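Local coordinates for latency-associated nuclear antigen (Murid herpesvirus 4, PDB 4BLG), which probably binds DNA through this C-terminal domain, part of a gammaherpesvirus latency-associated nuclear antigen that also associates with copies of itself, at residues Arg25-Phe37 with His55-Pro67. Numbering follows the deposited sequence.
With PO4 (phosphate ion), chain D.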
loop_
_atom_site.group_PDB
_atom_site.type_symbol
_atom_site.label_atom_id
_atom_site.label_comp_id
_atom_site.label_asym_id
_atom_site.label_seq_id
_atom_site.Cartn_x
_atom_site.Cartn_y
_atom_site.Cartn_z
ATOM N N ARG A 25 -12.763 14.939 14.463
ATOM C CA ARG A 25 -12.065 13.901 15.219
ATOM C C ARG A 25 -11.016 13.208 14.350
ATOM O O ARG A 25 -9.859 13.069 14.748
ATOM C CB ARG A 25 -13.049 12.874 15.786
ATOM C CG ARG A 25 -13.910 13.418 16.933
ATOM C CD ARG A 25 -15.053 12.475 17.319
ATOM N NE ARG A 25 -15.851 12.066 16.163
ATOM C CZ ARG A 25 -16.817 11.152 16.195
ATOM N NH1 ARG A 25 -17.129 10.531 17.326
ATOM N NH2 ARG A 25 -17.477 10.852 15.084
ATOM N N LEU A 26 -11.420 12.787 13.159
ATOM C CA LEU A 26 -10.511 12.093 12.258
ATOM C C LEU A 26 -9.270 12.932 11.935
ATOM O O LEU A 26 -8.154 12.409 11.915
ATOM C CB LEU A 26 -11.236 11.703 10.968
ATOM C CG LEU A 26 -10.433 10.837 9.992
ATOM C CD1 LEU A 26 -9.978 9.543 10.653
ATOM C CD2 LEU A 26 -11.246 10.546 8.740
ATOM N N PHE A 27 -9.454 14.232 11.704
ATOM C CA PHE A 27 -8.346 15.083 11.259
ATOM C C PHE A 27 -7.794 16.013 12.325
ATOM O O PHE A 27 -6.979 16.881 12.028
ATOM C CB PHE A 27 -8.749 15.884 10.032
ATOM C CG PHE A 27 -8.757 15.077 8.781
ATOM C CD1 PHE A 27 -7.593 14.891 8.060
ATOM C CD2 PHE A 27 -9.923 14.484 8.335
ATOM C CE1 PHE A 27 -7.592 14.136 6.911
ATOM C CE2 PHE A 27 -9.931 13.727 7.183
ATOM C CZ PHE A 27 -8.765 13.553 6.469
ATOM N N ASP A 28 -8.239 15.831 13.561
ATOM C CA ASP A 28 -7.660 16.543 14.690
ATOM C C ASP A 28 -6.144 16.387 14.657
ATOM O O ASP A 28 -5.641 15.263 14.688
ATOM C CB ASP A 28 -8.190 15.965 15.999
ATOM C CG ASP A 28 -8.009 16.909 17.165
ATOM O OD1 ASP A 28 -7.115 17.777 17.073
ATOM O OD2 ASP A 28 -8.759 16.783 18.164
ATOM N N PRO A 29 -5.403 17.509 14.599
ATOM C CA PRO A 29 -3.940 17.418 14.564
ATOM C C PRO A 29 -3.344 17.115 15.939
ATOM O O PRO A 29 -2.148 16.837 16.045
ATOM C CB PRO A 29 -3.502 18.809 14.087
ATOM C CG PRO A 29 -4.764 19.623 13.928
ATOM C CD PRO A 29 -5.852 18.906 14.650
ATOM N N GLU A 30 -4.174 17.175 16.978
ATOM C CA GLU A 30 -3.763 16.772 18.319
ATOM C C GLU A 30 -4.616 15.593 18.777
ATOM O O GLU A 30 -5.569 15.203 18.100
ATOM C CB GLU A 30 -3.864 17.948 19.297
ATOM C CG GLU A 30 -2.932 19.101 18.940
ATOM C CD GLU A 30 -1.482 18.836 19.333
ATOM O OE1 GLU A 30 -1.199 17.761 19.908
ATOM O OE2 GLU A 30 -0.622 19.706 19.060
ATOM N N GLY A 31 -4.252 15.019 19.919
ATOM C CA GLY A 31 -4.865 13.790 20.391
ATOM C C GLY A 31 -3.882 12.635 20.307
ATOM O O GLY A 31 -2.673 12.844 20.179
ATOM N N HIS A 32 -4.403 11.414 20.378
ATOM C CA HIS A 32 -3.563 10.218 20.400
ATOM C C HIS A 32 -3.860 9.305 19.224
ATOM O O HIS A 32 -5.023 9.045 18.917
ATOM C CB HIS A 32 -3.788 9.447 21.698
ATOM C CG HIS A 32 -3.349 10.188 22.916
ATOM N ND1 HIS A 32 -4.234 10.823 23.765
ATOM C CD2 HIS A 32 -2.117 10.411 23.430
ATOM C CE1 HIS A 32 -3.566 11.393 24.748
ATOM N NE2 HIS A 32 -2.276 11.160 24.569
ATOM N N PRO A 33 -2.806 8.803 18.563
ATOM C CA PRO A 33 -3.077 7.883 17.460
ATOM C C PRO A 33 -3.711 6.624 17.999
ATOM O O PRO A 33 -3.574 6.338 19.186
ATOM C CB PRO A 33 -1.687 7.586 16.892
ATOM C CG PRO A 33 -0.762 7.811 18.022
ATOM C CD PRO A 33 -1.368 8.900 18.865
ATOM N N PRO A 34 -4.413 5.881 17.146
ATOM C CA PRO A 34 -4.980 4.636 17.646
ATOM C C PRO A 34 -3.860 3.644 17.927
ATOM O O PRO A 34 -2.725 3.836 17.484
ATOM C CB PRO A 34 -5.844 4.162 16.483
ATOM C CG PRO A 34 -5.183 4.728 15.268
ATOM C CD PRO A 34 -4.585 6.035 15.690
ATOM N N THR A 35 -4.184 2.584 18.647
ATOM C CA THR A 35 -3.180 1.613 19.044
ATOM C C THR A 35 -2.717 0.813 17.841
ATOM O O THR A 35 -1.532 0.509 17.716
ATOM C CB THR A 35 -3.733 0.672 20.105
ATOM O OG1 THR A 35 -4.145 1.443 21.238
ATOM C CG2 THR A 35 -2.672 -0.350 20.531
ATOM N N HIS A 36 -3.658 0.487 16.957
ATOM C CA HIS A 36 -3.353 -0.257 15.736
ATOM C C HIS A 36 -4.117 0.319 14.553
ATOM O O HIS A 36 -5.220 0.846 14.705
ATOM C CB HIS A 36 -3.714 -1.738 15.895
ATOM C CG HIS A 36 -2.958 -2.436 16.980
ATOM N ND1 HIS A 36 -1.591 -2.335 17.120
ATOM C CD2 HIS A 36 -3.379 -3.255 17.974
ATOM C CE1 HIS A 36 -1.201 -3.058 18.156
ATOM N NE2 HIS A 36 -2.267 -3.626 18.691
ATOM N N PHE A 37 -3.519 0.213 13.374
ATOM C CA PHE A 37 -4.137 0.664 12.136
ATOM C C PHE A 37 -4.534 -0.552 11.309
ATOM O O PHE A 37 -3.706 -1.124 10.603
ATOM C CB PHE A 37 -3.149 1.517 11.342
ATOM C CG PHE A 37 -2.804 2.813 12.009
ATOM C CD1 PHE A 37 -1.814 2.865 12.978
ATOM C CD2 PHE A 37 -3.478 3.980 11.677
ATOM C CE1 PHE A 37 -1.498 4.059 13.603
ATOM C CE2 PHE A 37 -3.162 5.180 12.292
ATOM C CZ PHE A 37 -2.169 5.219 13.258
ATOM N N HIS A 55 -0.991 13.945 -0.159
ATOM C CA HIS A 55 0.000 13.440 0.770
ATOM C C HIS A 55 0.263 14.453 1.876
ATOM O O HIS A 55 0.325 14.085 3.049
ATOM C CB HIS A 55 1.303 13.121 0.056
ATOM C CG HIS A 55 2.471 13.012 0.980
ATOM N ND1 HIS A 55 2.651 11.940 1.827
ATOM C CD2 HIS A 55 3.503 13.855 1.210
ATOM C CE1 HIS A 55 3.754 12.123 2.532
ATOM N NE2 HIS A 55 4.292 13.276 2.174
ATOM N N LYS A 56 0.444 15.721 1.518
ATOM C CA LYS A 56 0.673 16.733 2.555
ATOM C C LYS A 56 -0.628 16.970 3.356
ATOM O O LYS A 56 -0.582 17.293 4.535
ATOM C CB LYS A 56 1.252 18.056 1.981
ATOM C CG LYS A 56 2.665 17.987 1.293
ATOM C CD LYS A 56 3.911 18.028 2.229
ATOM C CE LYS A 56 5.206 17.920 1.391
ATOM N NZ LYS A 56 6.274 17.011 1.907
ATOM N N CYS A 57 -1.784 16.775 2.723
ATOM C CA CYS A 57 -3.064 17.079 3.372
ATOM C C CYS A 57 -3.701 15.978 4.235
ATOM O O CYS A 57 -4.268 16.270 5.286
ATOM C CB CYS A 57 -4.083 17.534 2.327
ATOM S SG CYS A 57 -3.704 19.150 1.651
ATOM N N ILE A 58 -3.639 14.727 3.791
ATOM C CA ILE A 58 -4.278 13.634 4.525
ATOM C C ILE A 58 -3.338 13.118 5.607
ATOM O O ILE A 58 -2.765 12.017 5.510
ATOM C CB ILE A 58 -4.723 12.500 3.580
ATOM C CG1 ILE A 58 -5.684 13.062 2.526
ATOM C CG2 ILE A 58 -5.414 11.389 4.355
ATOM C CD1 ILE A 58 -5.964 12.114 1.367
ATOM N N GLN A 59 -3.186 13.946 6.639
ATOM C CA GLN A 59 -2.297 13.674 7.759
ATOM C C GLN A 59 -2.923 14.218 9.033
ATOM O O GLN A 59 -3.476 15.316 9.047
ATOM C CB GLN A 59 -0.943 14.351 7.550
ATOM C CG GLN A 59 -0.212 13.947 6.285
ATOM C CD GLN A 59 0.326 12.530 6.335
ATOM O OE1 GLN A 59 0.114 11.797 7.306
ATOM N NE2 GLN A 59 1.037 12.135 5.280
ATOM N N SER A 60 -2.828 13.445 10.105
ATOM C CA SER A 60 -3.273 13.885 11.421
ATOM C C SER A 60 -2.845 12.845 12.444
ATOM O O SER A 60 -2.037 11.961 12.152
ATOM C CB SER A 60 -4.790 14.051 11.465
ATOM O OG SER A 60 -5.423 12.784 11.501
ATOM N N LYS A 61 -3.395 12.944 13.644
ATOM C CA LYS A 61 -3.086 11.981 14.685
ATOM C C LYS A 61 -3.752 10.636 14.405
ATOM O O LYS A 61 -3.307 9.605 14.909
ATOM C CB LYS A 61 -3.537 12.509 16.047
ATOM C CG LYS A 61 -2.418 12.633 17.052
ATOM C CD LYS A 61 -1.381 13.642 16.613
ATOM C CE LYS A 61 -0.374 13.898 17.719
ATOM N NZ LYS A 61 0.505 15.053 17.410
ATOM N N HIS A 62 -4.818 10.642 13.612
ATOM C CA HIS A 62 -5.581 9.422 13.374
ATOM C C HIS A 62 -5.541 8.955 11.924
ATOM O O HIS A 62 -6.120 7.922 11.588
ATOM C CB HIS A 62 -7.028 9.616 13.817
ATOM C CG HIS A 62 -7.189 9.759 15.298
ATOM N ND1 HIS A 62 -6.646 10.808 16.007
ATOM C CD2 HIS A 62 -7.826 8.982 16.204
ATOM C CE1 HIS A 62 -6.946 10.676 17.285
ATOM N NE2 HIS A 62 -7.662 9.576 17.433
ATOM N N VAL A 63 -4.864 9.716 11.072
ATOM C CA VAL A 63 -4.716 9.371 9.665
ATOM C C VAL A 63 -3.271 9.612 9.302
ATOM O O VAL A 63 -2.781 10.727 9.447
ATOM C CB VAL A 63 -5.575 10.261 8.733
ATOM C CG1 VAL A 63 -5.684 9.630 7.352
ATOM C CG2 VAL A 63 -6.955 10.494 9.320
ATOM N N LEU A 64 -2.583 8.569 8.841
ATOM C CA LEU A 64 -1.192 8.710 8.437
ATOM C C LEU A 64 -1.058 8.262 6.997
ATOM O O LEU A 64 -1.518 7.181 6.634
ATOM C CB LEU A 64 -0.290 7.872 9.330
ATOM C CG LEU A 64 -0.539 8.002 10.837
ATOM C CD1 LEU A 64 0.396 7.077 11.590
ATOM C CD2 LEU A 64 -0.357 9.424 11.318
ATOM N N SER A 65 -0.430 9.090 6.171
ATOM C CA SER A 65 -0.284 8.752 4.766
ATOM C C SER A 65 1.165 8.580 4.341
ATOM O O SER A 65 2.059 9.306 4.770
ATOM C CB SER A 65 -0.962 9.791 3.876
ATOM O OG SER A 65 -2.362 9.799 4.085
ATOM N N THR A 66 1.368 7.591 3.487
ATOM C CA THR A 66 2.657 7.324 2.890
ATOM C C THR A 66 2.982 8.405 1.875
ATOM O O THR A 66 2.094 9.151 1.448
ATOM C CB THR A 66 2.613 6.012 2.118
ATOM O OG1 THR A 66 1.677 6.140 1.040
ATOM C CG2 THR A 66 2.190 4.883 3.015
ATOM N N PRO A 67 4.255 8.496 1.475
ATOM C CA PRO A 67 4.562 9.311 0.296
ATOM C C PRO A 67 3.897 8.719 -0.932
ATOM O O PRO A 67 3.329 7.614 -0.862
ATOM C CB PRO A 67 6.085 9.235 0.186
ATOM C CG PRO A 67 6.523 8.177 1.139
ATOM C CD PRO A 67 5.462 8.025 2.165
HETATM P P PO4 D . -15.461 13.089 12.773
HETATM O O1 PO4 D . -16.519 13.685 11.882
HETATM O O2 PO4 D . -14.160 12.951 12.019
HETATM O O3 PO4 D . -15.196 13.952 13.975
HETATM O O4 PO4 D . -15.925 11.726 13.214
#
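S60 carries OG between its backbone N and carbonyl carbon (chi1 74°), which turns the hydroxyl to L26. L26 swings CG anti to its backbone N (chi1 -174°), which brings CD1 tightly against V63 CG2 (3.4 Å), the two side chains crossing near a right angle. S60 OG donates to L26 O at 2.8 Å, in the carbonyl plane. S60 OG itself accepts from H62 N, forming an ST turn, and more weakly from V63 N. V63 CG2 also lies over one face of the F27 ring. I58 CA meets that ring at its edge. The K61 chain runs along the carbonyls of the loop 28-33, with CG 3.1 Å from G31 O and NZ weakly bonded to P29 O. H62 CE1 approaches H32 O at 3.0 Å, and R25 O lies over one face of the H62 ring. F37 CZ touches L64 CD1 at 3.6 Å. A phosphate, probably from the crystallisation liquor, is held by R25, L26 N and K98. Within the DNA-binding domain, the contact joins helix 24-27 and its following loop to the loop between helix 48-57 and edge strand 64-70. L99 of helix 93-110 packs on F27 and V63, and L64 hydrogen-bonds through its backbone to F89 of strand 84-90.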